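Local coordinates for type ii site-specific deoxyribonuclease (Klebsiella pneumoniae, PDB 6EKR), which probably cleaves double-stranded DNA at a specific recognition sequence, as a type II restriction endonuclease of the PD-(D/E)xK nuclease superfamily, at residues Y15-I29 against F136-M148. The protein carries 2 engineered substitutions. Sequence-based numbering, arbitrary orientation.
Sequences YNLNLDHIPATLQVI and FFEIFMAAVLKWM
A helical hairpin, helix 3-16 turning into helix 22-39, packs against helix 132-148 through Tyr-15 at the end of its first helix, His-21 just before the second, and helix 22-39 itself, with His-21 reaching Ile-139 and Tyr-15 reaching Ala-142. The His-21 imidazole gives its NE2 hydrogen to Ile-139 O, 3.0 Å away; the bond is nearly straight (166°) and the oxygen lies in the ring plane. Ala-143 N bonds the same oxygen from the opposite face of the carbonyl, so the histidine adds a second donor without breaking the helix. Its own ring lies between Ile-22 CG1 on one face and Tyr-15 CD1 over the centre of the other, which limits its tilt. Tyr-15 has CG anti to the backbone N (chi1 -179°), sending its ring out to the helix, where CE1 meets Ala-142 CB at 3.6 Å; the small alanine lets the large ring come close.

The hairpin's second helix, 22-29 here, crosses 136-148 at -126° with axes 9.9 Å apart. Thr-25 is a knob in a hole of helix 136-148 formed by Phe-136, Ile-139, Phe-140 and Ala-143: OG1 turns toward Phe-136, while CG2 stands 4.1 Å from Ala-143 CB. A short, branched side chain suits such a hole. One turn on, the CG1-CD1 branch of Ile-29 runs from the edge of Phe-136, with CG1 3.5 Å from CZ, to Phe-140, with CD1 3.7 Å from CE1. Near the C-terminal end of 136-148, Leu-26 CD2 meets the edge of the Trp-147 indole at CH2, and Phe-85 of helix 78-91 touches both residues.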
ATOM      1  N   TYR A  15       9.204  -1.280  25.654  1.00 48.80           N
ATOM      2  CA  TYR A  15       9.964  -0.878  24.486  1.00 48.77           C
ATOM      3  C   TYR A  15       9.659   0.568  24.123  1.00 49.28           C
ATOM      4  O   TYR A  15      10.577   1.375  23.975  1.00 49.22           O
ATOM      5  CB  TYR A  15       9.673  -1.828  23.322  1.00 48.61           C
ATOM      6  CG  TYR A  15      10.423  -1.530  22.036  1.00 48.46           C
ATOM      7  CD1 TYR A  15      11.819  -1.604  21.974  1.00 48.26           C
ATOM      8  CD2 TYR A  15       9.733  -1.190  20.877  1.00 47.92           C
ATOM      9  CE1 TYR A  15      12.500  -1.326  20.790  1.00 47.57           C
ATOM     10  CE2 TYR A  15      10.404  -0.916  19.694  1.00 47.46           C
ATOM     11  CZ  TYR A  15      11.778  -0.987  19.659  1.00 47.74           C
ATOM     12  OH  TYR A  15      12.425  -0.710  18.482  1.00 48.64           O
ATOM     13  N   ASN A  16       8.373   0.898  24.001  1.00 49.85           N
ATOM     14  CA  ASN A  16       7.957   2.267  23.684  1.00 50.15           C
ATOM     15  C   ASN A  16       8.416   3.254  24.754  1.00 50.66           C
ATOM     16  O   ASN A  16       8.860   4.351  24.437  1.00 50.66           O
ATOM     17  CB  ASN A  16       6.440   2.366  23.503  1.00 49.94           C
ATOM     18  CG  ASN A  16       5.901   1.396  22.472  1.00 49.41           C
ATOM     19  OD1 ASN A  16       4.907   0.724  22.713  1.00 50.55           O
ATOM     20  ND2 ASN A  16       6.535   1.330  21.321  1.00 48.64           N
ATOM     21  N   LEU A  17       8.304   2.856  26.020  1.00 51.30           N
ATOM     22  CA  LEU A  17       8.754   3.681  27.135  1.00 51.96           C
ATOM     23  C   LEU A  17      10.277   3.811  27.086  1.00 52.41           C
ATOM     24  O   LEU A  17      10.875   4.570  27.858  1.00 52.61           O
ATOM     25  CB  LEU A  17       8.328   3.058  28.470  1.00 51.96           C
ATOM     26  CG  LEU A  17       7.026   3.452  29.177  1.00 52.07           C
ATOM     27  CD1 LEU A  17       5.773   2.972  28.472  1.00 51.46           C
ATOM     28  CD2 LEU A  17       7.055   2.875  30.571  1.00 52.08           C
ATOM     29  N   ASN A  18      10.883   3.066  26.165  1.00 52.61           N
ATOM     30  CA  ASN A  18      12.336   2.971  26.027  1.00 53.05           C
ATOM     31  C   ASN A  18      13.068   2.474  27.286  1.00 53.07           C
ATOM     32  O   ASN A  18      14.032   3.071  27.759  1.00 52.99           O
ATOM     33  CB  ASN A  18      12.937   4.264  25.466  1.00 53.17           C
ATOM     34  CG  ASN A  18      14.241   4.021  24.744  1.00 54.47           C
ATOM     35  OD1 ASN A  18      14.463   2.937  24.188  1.00 55.73           O
ATOM     36  ND2 ASN A  18      15.123   5.024  24.746  1.00 55.58           N
ATOM     37  N   LEU A  19      12.586   1.357  27.813  1.00 53.29           N
ATOM     38  CA  LEU A  19      13.239   0.685  28.918  1.00 53.56           C
ATOM     39  C   LEU A  19      13.837  -0.627  28.435  1.00 53.44           C
ATOM     40  O   LEU A  19      13.610  -1.030  27.292  1.00 53.49           O
ATOM     41  CB  LEU A  19      12.232   0.435  30.044  1.00 53.72           C
ATOM     42  CG  LEU A  19      11.683   1.716  30.686  1.00 54.40           C
ATOM     43  CD1 LEU A  19      10.414   1.447  31.501  1.00 54.85           C
ATOM     44  CD2 LEU A  19      12.759   2.430  31.523  1.00 54.29           C
ATOM     45  N   ASP A  20      14.607  -1.289  29.297  1.00 53.25           N
ATOM     46  CA  ASP A  20      15.091  -2.623  28.985  1.00 53.03           C
ATOM     47  C   ASP A  20      13.890  -3.561  28.852  1.00 52.42           C
ATOM     48  O   ASP A  20      13.211  -3.854  29.831  1.00 52.46           O
ATOM     49  CB  ASP A  20      16.078  -3.121  30.043  1.00 53.31           C
ATOM     50  CG  ASP A  20      16.678  -4.472  29.686  1.00 54.71           C
ATOM     51  OD1 ASP A  20      17.233  -4.618  28.577  1.00 55.68           O
ATOM     52  OD2 ASP A  20      16.595  -5.399  30.517  1.00 57.31           O
ATOM     53  N   HIS A  21      13.631  -3.994  27.620  1.00 51.81           N
ATOM     54  CA  HIS A  21      12.465  -4.812  27.279  1.00 51.17           C
ATOM     55  C   HIS A  21      12.812  -6.284  26.979  1.00 51.24           C
ATOM     56  O   HIS A  21      11.914  -7.128  26.839  1.00 51.39           O
ATOM     57  CB  HIS A  21      11.738  -4.194  26.078  1.00 50.69           C
ATOM     58  CG  HIS A  21      12.440  -4.402  24.771  1.00 49.72           C
ATOM     59  ND1 HIS A  21      13.613  -3.756  24.442  1.00 48.30           N
ATOM     60  CD2 HIS A  21      12.131  -5.181  23.708  1.00 48.73           C
ATOM     61  CE1 HIS A  21      13.998  -4.134  23.237  1.00 47.59           C
ATOM     62  NE2 HIS A  21      13.112  -4.994  22.766  1.00 47.77           N
ATOM     63  N   ILE A  22      14.104  -6.586  26.886  1.00 50.87           N
ATOM     64  CA  ILE A  22      14.551  -7.912  26.481  1.00 50.79           C
ATOM     65  C   ILE A  22      14.069  -9.068  27.381  1.00 51.09           C
ATOM     66  O   ILE A  22      13.642 -10.107  26.861  1.00 51.12           O
ATOM     67  CB  ILE A  22      16.078  -7.979  26.254  1.00 50.83           C
ATOM     68  CG1 ILE A  22      16.541  -6.788  25.405  1.00 50.75           C
ATOM     69  CG2 ILE A  22      16.443  -9.282  25.567  1.00 50.59           C
ATOM     70  CD1 ILE A  22      18.033  -6.715  25.182  1.00 50.61           C
ATOM     71  N   PRO A  23      14.144  -8.914  28.724  1.00 51.19           N
ATOM     72  CA  PRO A  23      13.589  -9.995  29.543  1.00 50.92           C
ATOM     73  C   PRO A  23      12.135 -10.299  29.200  1.00 50.97           C
ATOM     74  O   PRO A  23      11.801 -11.467  28.991  1.00 51.55           O
ATOM     75  CB  PRO A  23      13.710  -9.456  30.970  1.00 50.76           C
ATOM     76  CG  PRO A  23      14.865  -8.523  30.909  1.00 51.00           C
ATOM     77  CD  PRO A  23      14.732  -7.851  29.566  1.00 51.29           C
ATOM     78  N   ALA A  24      11.298  -9.262  29.102  1.00 50.70           N
ATOM     79  CA  ALA A  24       9.848  -9.417  28.906  1.00 50.29           C
ATOM     80  C   ALA A  24       9.507  -9.982  27.548  1.00 50.31           C
ATOM     81  O   ALA A  24       8.429 -10.547  27.354  1.00 49.89           O
ATOM     82  CB  ALA A  24       9.140  -8.098  29.097  1.00 50.20           C
ATOM     83  N   THR A  25      10.431  -9.797  26.605  1.00 50.65           N
ATOM     84  CA  THR A  25      10.272 -10.287  25.237  1.00 50.76           C
ATOM     85  C   THR A  25      10.708 -11.753  25.128  1.00 50.36           C
ATOM     86  O   THR A  25      10.123 -12.520  24.369  1.00 50.43           O
ATOM     87  CB  THR A  25      10.947  -9.344  24.162  1.00 50.62           C
ATOM     88  OG1 THR A  25      10.688  -9.835  22.845  1.00 51.62           O
ATOM     89  CG2 THR A  25      12.422  -9.292  24.307  1.00 51.08           C
ATOM     90  N   LEU A  26      11.703 -12.152  25.911  1.00 50.15           N
ATOM     91  CA  LEU A  26      12.059 -13.570  25.988  1.00 50.16           C
ATOM     92  C   LEU A  26      10.926 -14.383  26.602  1.00 49.99           C
ATOM     93  O   LEU A  26      10.639 -15.493  26.169  1.00 49.82           O
ATOM     94  CB  LEU A  26      13.366 -13.774  26.750  1.00 50.14           C
ATOM     95  CG  LEU A  26      14.582 -13.069  26.133  1.00 50.73           C
ATOM     96  CD1 LEU A  26      15.857 -13.355  26.928  1.00 51.69           C
ATOM     97  CD2 LEU A  26      14.766 -13.430  24.666  1.00 49.49           C
ATOM     98  N   GLN A  27      10.263 -13.789  27.587  1.00 50.17           N
ATOM     99  CA  GLN A  27       9.090 -14.366  28.239  1.00 50.38           C
ATOM    100  C   GLN A  27       7.920 -14.607  27.271  1.00 49.99           C
ATOM    101  O   GLN A  27       7.109 -15.508  27.480  1.00 50.10           O
ATOM    102  CB  GLN A  27       8.641 -13.446  29.372  1.00 50.75           C
ATOM    103  CG  GLN A  27       8.050 -14.161  30.563  1.00 52.98           C
ATOM    104  CD  GLN A  27       9.100 -14.513  31.593  1.00 55.66           C
ATOM    105  OE1 GLN A  27       9.702 -13.629  32.203  1.00 56.47           O
ATOM    106  NE2 GLN A  27       9.323 -15.813  31.799  1.00 57.30           N
ATOM    107  N   VAL A  28       7.832 -13.800  26.219  1.00 49.68           N
ATOM    108  CA  VAL A  28       6.828 -14.005  25.179  1.00 49.33           C
ATOM    109  C   VAL A  28       7.189 -15.220  24.331  1.00 49.42           C
ATOM    110  O   VAL A  28       6.317 -16.024  23.969  1.00 49.44           O
ATOM    111  CB  VAL A  28       6.659 -12.765  24.283  1.00 49.24           C
ATOM    112  CG1 VAL A  28       5.777 -13.077  23.080  1.00 48.93           C
ATOM    113  CG2 VAL A  28       6.073 -11.630  25.076  1.00 48.56           C
ATOM    114  N   ILE A  29       8.477 -15.357  24.027  1.00 49.45           N
ATOM    115  CA  ILE A  29       8.947 -16.514  23.273  1.00 49.42           C
ATOM    116  C   ILE A  29       8.712 -17.789  24.070  1.00 49.66           C
ATOM    117  O   ILE A  29       8.092 -18.731  23.564  1.00 50.01           O
ATOM    118  CB  ILE A  29      10.417 -16.394  22.846  1.00 49.14           C
ATOM    119  CG1 ILE A  29      10.624 -15.119  22.026  1.00 48.33           C
ATOM    120  CG2 ILE A  29      10.781 -17.582  21.988  1.00 49.40           C
ATOM    121  CD1 ILE A  29      12.036 -14.591  22.020  1.00 47.68           C
ATOM    122  N   PHE A 136       5.853  -7.826  17.337  1.00 43.90           N
ATOM    123  CA  PHE A 136       6.824  -8.654  18.018  1.00 43.06           C
ATOM    124  C   PHE A 136       8.123  -8.779  17.203  1.00 42.72           C
ATOM    125  O   PHE A 136       9.220  -8.665  17.761  1.00 42.50           O
ATOM    126  CB  PHE A 136       6.247 -10.014  18.427  1.00 42.86           C
ATOM    127  CG  PHE A 136       7.228 -10.865  19.162  1.00 42.59           C
ATOM    128  CD1 PHE A 136       7.472 -10.650  20.511  1.00 42.28           C
ATOM    129  CD2 PHE A 136       7.965 -11.835  18.489  1.00 42.28           C
ATOM    130  CE1 PHE A 136       8.411 -11.407  21.193  1.00 41.29           C
ATOM    131  CE2 PHE A 136       8.895 -12.602  19.154  1.00 42.38           C
ATOM    132  CZ  PHE A 136       9.119 -12.386  20.516  1.00 42.71           C
ATOM    133  N   PHE A 137       7.997  -8.977  15.891  1.00 42.12           N
ATOM    134  CA  PHE A 137       9.156  -9.003  15.007  1.00 41.79           C
ATOM    135  C   PHE A 137      10.091  -7.810  15.247  1.00 41.91           C
ATOM    136  O   PHE A 137      11.277  -8.007  15.467  1.00 41.85           O
ATOM    137  CB  PHE A 137       8.723  -9.117  13.539  1.00 41.71           C
ATOM    138  CG  PHE A 137       9.868  -9.332  12.550  1.00 41.25           C
ATOM    139  CD1 PHE A 137      11.093  -9.867  12.950  1.00 40.86           C
ATOM    140  CD2 PHE A 137       9.694  -9.015  11.208  1.00 40.41           C
ATOM    141  CE1 PHE A 137      12.125 -10.056  12.041  1.00 40.65           C
ATOM    142  CE2 PHE A 137      10.724  -9.207  10.283  1.00 41.07           C
ATOM    143  CZ  PHE A 137      11.941  -9.734  10.702  1.00 41.39           C
ATOM    144  N   GLU A 138       9.567  -6.589  15.233  1.00 42.29           N
ATOM    145  CA  GLU A 138      10.393  -5.417  15.523  1.00 42.87           C
ATOM    146  C   GLU A 138      11.062  -5.490  16.908  1.00 43.47           C
ATOM    147  O   GLU A 138      12.282  -5.326  17.031  1.00 43.48           O
ATOM    148  CB  GLU A 138       9.577  -4.134  15.414  1.00 42.81           C
ATOM    149  CG  GLU A 138      10.326  -2.921  15.948  1.00 44.51           C
ATOM    150  CD  GLU A 138       9.557  -1.631  15.850  1.00 47.24           C
ATOM    151  OE1 GLU A 138       8.352  -1.629  16.163  1.00 48.15           O
ATOM    152  OE2 GLU A 138      10.171  -0.609  15.475  1.00 49.30           O
ATOM    153  N   ILE A 139      10.246  -5.724  17.937  1.00 44.06           N
ATOM    154  CA  ILE A 139      10.683  -5.808  19.332  1.00 44.54           C
ATOM    155  C   ILE A 139      11.817  -6.824  19.524  1.00 44.59           C
ATOM    156  O   ILE A 139      12.824  -6.545  20.198  1.00 44.37           O
ATOM    157  CB  ILE A 139       9.494  -6.229  20.217  1.00 44.94           C
ATOM    158  CG1 ILE A 139       8.574  -5.048  20.476  1.00 45.11           C
ATOM    159  CG2 ILE A 139       9.951  -6.829  21.550  1.00 45.29           C
ATOM    160  CD1 ILE A 139       7.320  -5.488  21.179  1.00 46.02           C
ATOM    161  N   PHE A 140      11.622  -8.001  18.934  1.00 44.48           N
ATOM    162  CA  PHE A 140      12.580  -9.079  18.992  1.00 44.47           C
ATOM    163  C   PHE A 140      13.894  -8.676  18.364  1.00 44.76           C
ATOM    164  O   PHE A 140      14.949  -8.848  18.974  1.00 45.01           O
ATOM    165  CB  PHE A 140      12.040 -10.295  18.262  1.00 44.57           C
ATOM    166  CG  PHE A 140      12.999 -11.435  18.214  1.00 44.96           C
ATOM    167  CD1 PHE A 140      13.290 -12.165  19.367  1.00 44.79           C
ATOM    168  CD2 PHE A 140      13.616 -11.786  17.015  1.00 45.28           C
ATOM    169  CE1 PHE A 140      14.176 -13.222  19.328  1.00 44.60           C
ATOM    170  CE2 PHE A 140      14.508 -12.847  16.968  1.00 45.30           C
ATOM    171  CZ  PHE A 140      14.782 -13.569  18.128  1.00 45.05           C
HETATM  172  N   MSE A 141      13.829  -8.152  17.140  1.00 44.79           N
HETATM  173  CA  MSE A 141      15.021  -7.771  16.416  1.00 45.06           C
HETATM  174  C   MSE A 141      15.734  -6.655  17.138  1.00 44.82           C
HETATM  175  O   MSE A 141      16.957  -6.647  17.217  1.00 44.97           O
HETATM  176  CB  MSE A 141      14.686  -7.366  14.994  1.00 45.52           C
HETATM  177  CG  MSE A 141      14.342  -8.544  14.106  1.00 49.56           C
HETATM  178 SE   MSE A 141      15.560 -10.086  14.285  1.00 59.36          SE
HETATM  179  CE  MSE A 141      17.234  -9.202  13.762  1.00 55.88           C
ATOM    180  N   ALA A 142      14.960  -5.727  17.687  1.00 44.60           N
ATOM    181  CA  ALA A 142      15.508  -4.635  18.451  1.00 44.30           C
ATOM    182  C   ALA A 142      16.205  -5.215  19.661  1.00 44.49           C
ATOM    183  O   ALA A 142      17.256  -4.720  20.070  1.00 44.58           O
ATOM    184  CB  ALA A 142      14.412  -3.688  18.867  1.00 44.39           C
ATOM    185  N   ALA A 143      15.634  -6.279  20.225  1.00 44.51           N
ATOM    186  CA  ALA A 143      16.297  -6.983  21.310  1.00 44.78           C
ATOM    187  C   ALA A 143      17.659  -7.522  20.856  1.00 45.27           C
ATOM    188  O   ALA A 143      18.684  -7.145  21.433  1.00 44.64           O
ATOM    189  CB  ALA A 143      15.425  -8.084  21.859  1.00 44.50           C
ATOM    190  N   VAL A 144      17.675  -8.361  19.811  1.00 46.13           N
ATOM    191  CA  VAL A 144      18.938  -8.969  19.350  1.00 47.19           C
ATOM    192  C   VAL A 144      19.964  -7.926  18.892  1.00 48.08           C
ATOM    193  O   VAL A 144      21.140  -8.009  19.273  1.00 48.44           O
ATOM    194  CB  VAL A 144      18.791 -10.144  18.300  1.00 46.98           C
ATOM    195  CG1 VAL A 144      17.489 -10.913  18.479  1.00 47.04           C
ATOM    196  CG2 VAL A 144      18.947  -9.664  16.866  1.00 47.01           C
ATOM    197  N   LEU A 145      19.548  -6.960  18.088  1.00 48.85           N
ATOM    198  CA  LEU A 145      20.489  -5.957  17.613  1.00 50.01           C
ATOM    199  C   LEU A 145      21.164  -5.225  18.765  1.00 51.03           C
ATOM    200  O   LEU A 145      22.231  -4.649  18.600  1.00 51.11           O
ATOM    201  CB  LEU A 145      19.805  -4.965  16.681  1.00 49.93           C
ATOM    202  CG  LEU A 145      19.546  -5.473  15.266  1.00 50.07           C
ATOM    203  CD1 LEU A 145      18.863  -4.410  14.438  1.00 48.91           C
ATOM    204  CD2 LEU A 145      20.842  -5.892  14.622  1.00 50.06           C
ATOM    205  N   LYS A 146      20.541  -5.257  19.934  1.00 52.52           N
ATOM    206  CA  LYS A 146      21.080  -4.572  21.102  1.00 53.91           C
ATOM    207  C   LYS A 146      22.138  -5.408  21.803  1.00 54.46           C
ATOM    208  O   LYS A 146      23.074  -4.876  22.386  1.00 54.54           O
ATOM    209  CB  LYS A 146      19.960  -4.232  22.079  1.00 54.11           C
ATOM    210  CG  LYS A 146      20.402  -3.411  23.266  1.00 55.49           C
ATOM    211  CD  LYS A 146      20.560  -1.953  22.893  1.00 58.52           C
ATOM    212  CE  LYS A 146      20.818  -1.104  24.122  1.00 59.87           C
ATOM    213  NZ  LYS A 146      20.777   0.345  23.809  1.00 60.92           N
ATOM    214  N   TRP A 147      21.980  -6.722  21.753  1.00 55.43           N
ATOM    215  CA  TRP A 147      22.961  -7.621  22.327  1.00 56.37           C
ATOM    216  C   TRP A 147      24.246  -7.527  21.534  1.00 57.36           C
ATOM    217  O   TRP A 147      25.341  -7.597  22.084  1.00 57.40           O
ATOM    218  CB  TRP A 147      22.467  -9.062  22.268  1.00 55.97           C
ATOM    219  CG  TRP A 147      21.457  -9.417  23.298  1.00 55.47           C
ATOM    220  CD1 TRP A 147      21.297  -8.841  24.519  1.00 55.07           C
ATOM    221  CD2 TRP A 147      20.485 -10.460  23.214  1.00 54.82           C
ATOM    222  NE1 TRP A 147      20.272  -9.449  25.197  1.00 54.86           N
ATOM    223  CE2 TRP A 147      19.758 -10.450  24.417  1.00 54.72           C
ATOM    224  CE3 TRP A 147      20.155 -11.400  22.237  1.00 54.59           C
ATOM    225  CZ2 TRP A 147      18.721 -11.339  24.666  1.00 55.51           C
ATOM    226  CZ3 TRP A 147      19.126 -12.279  22.487  1.00 55.20           C
ATOM    227  CH2 TRP A 147      18.422 -12.244  23.689  1.00 55.43           C
HETATM  228  N   MSE A 148      24.092  -7.375  20.227  1.00 58.57           N
HETATM  229  CA  MSE A 148      25.198  -7.472  19.292  1.00 60.40           C
HETATM  230  C   MSE A 148      26.072  -6.233  19.248  1.00 60.10           C
HETATM  231  O   MSE A 148      27.256  -6.294  19.556  1.00 60.78           O
HETATM  232  CB  MSE A 148      24.660  -7.764  17.901  1.00 59.99           C
HETATM  233  CG  MSE A 148      25.720  -8.136  16.908  1.00 61.48           C
HETATM  234 SE   MSE A 148      24.894  -8.601  15.243  1.00 64.77          SE
HETATM  235  CE  MSE A 148      24.146  -6.872  14.802  1.00 62.64           C
TER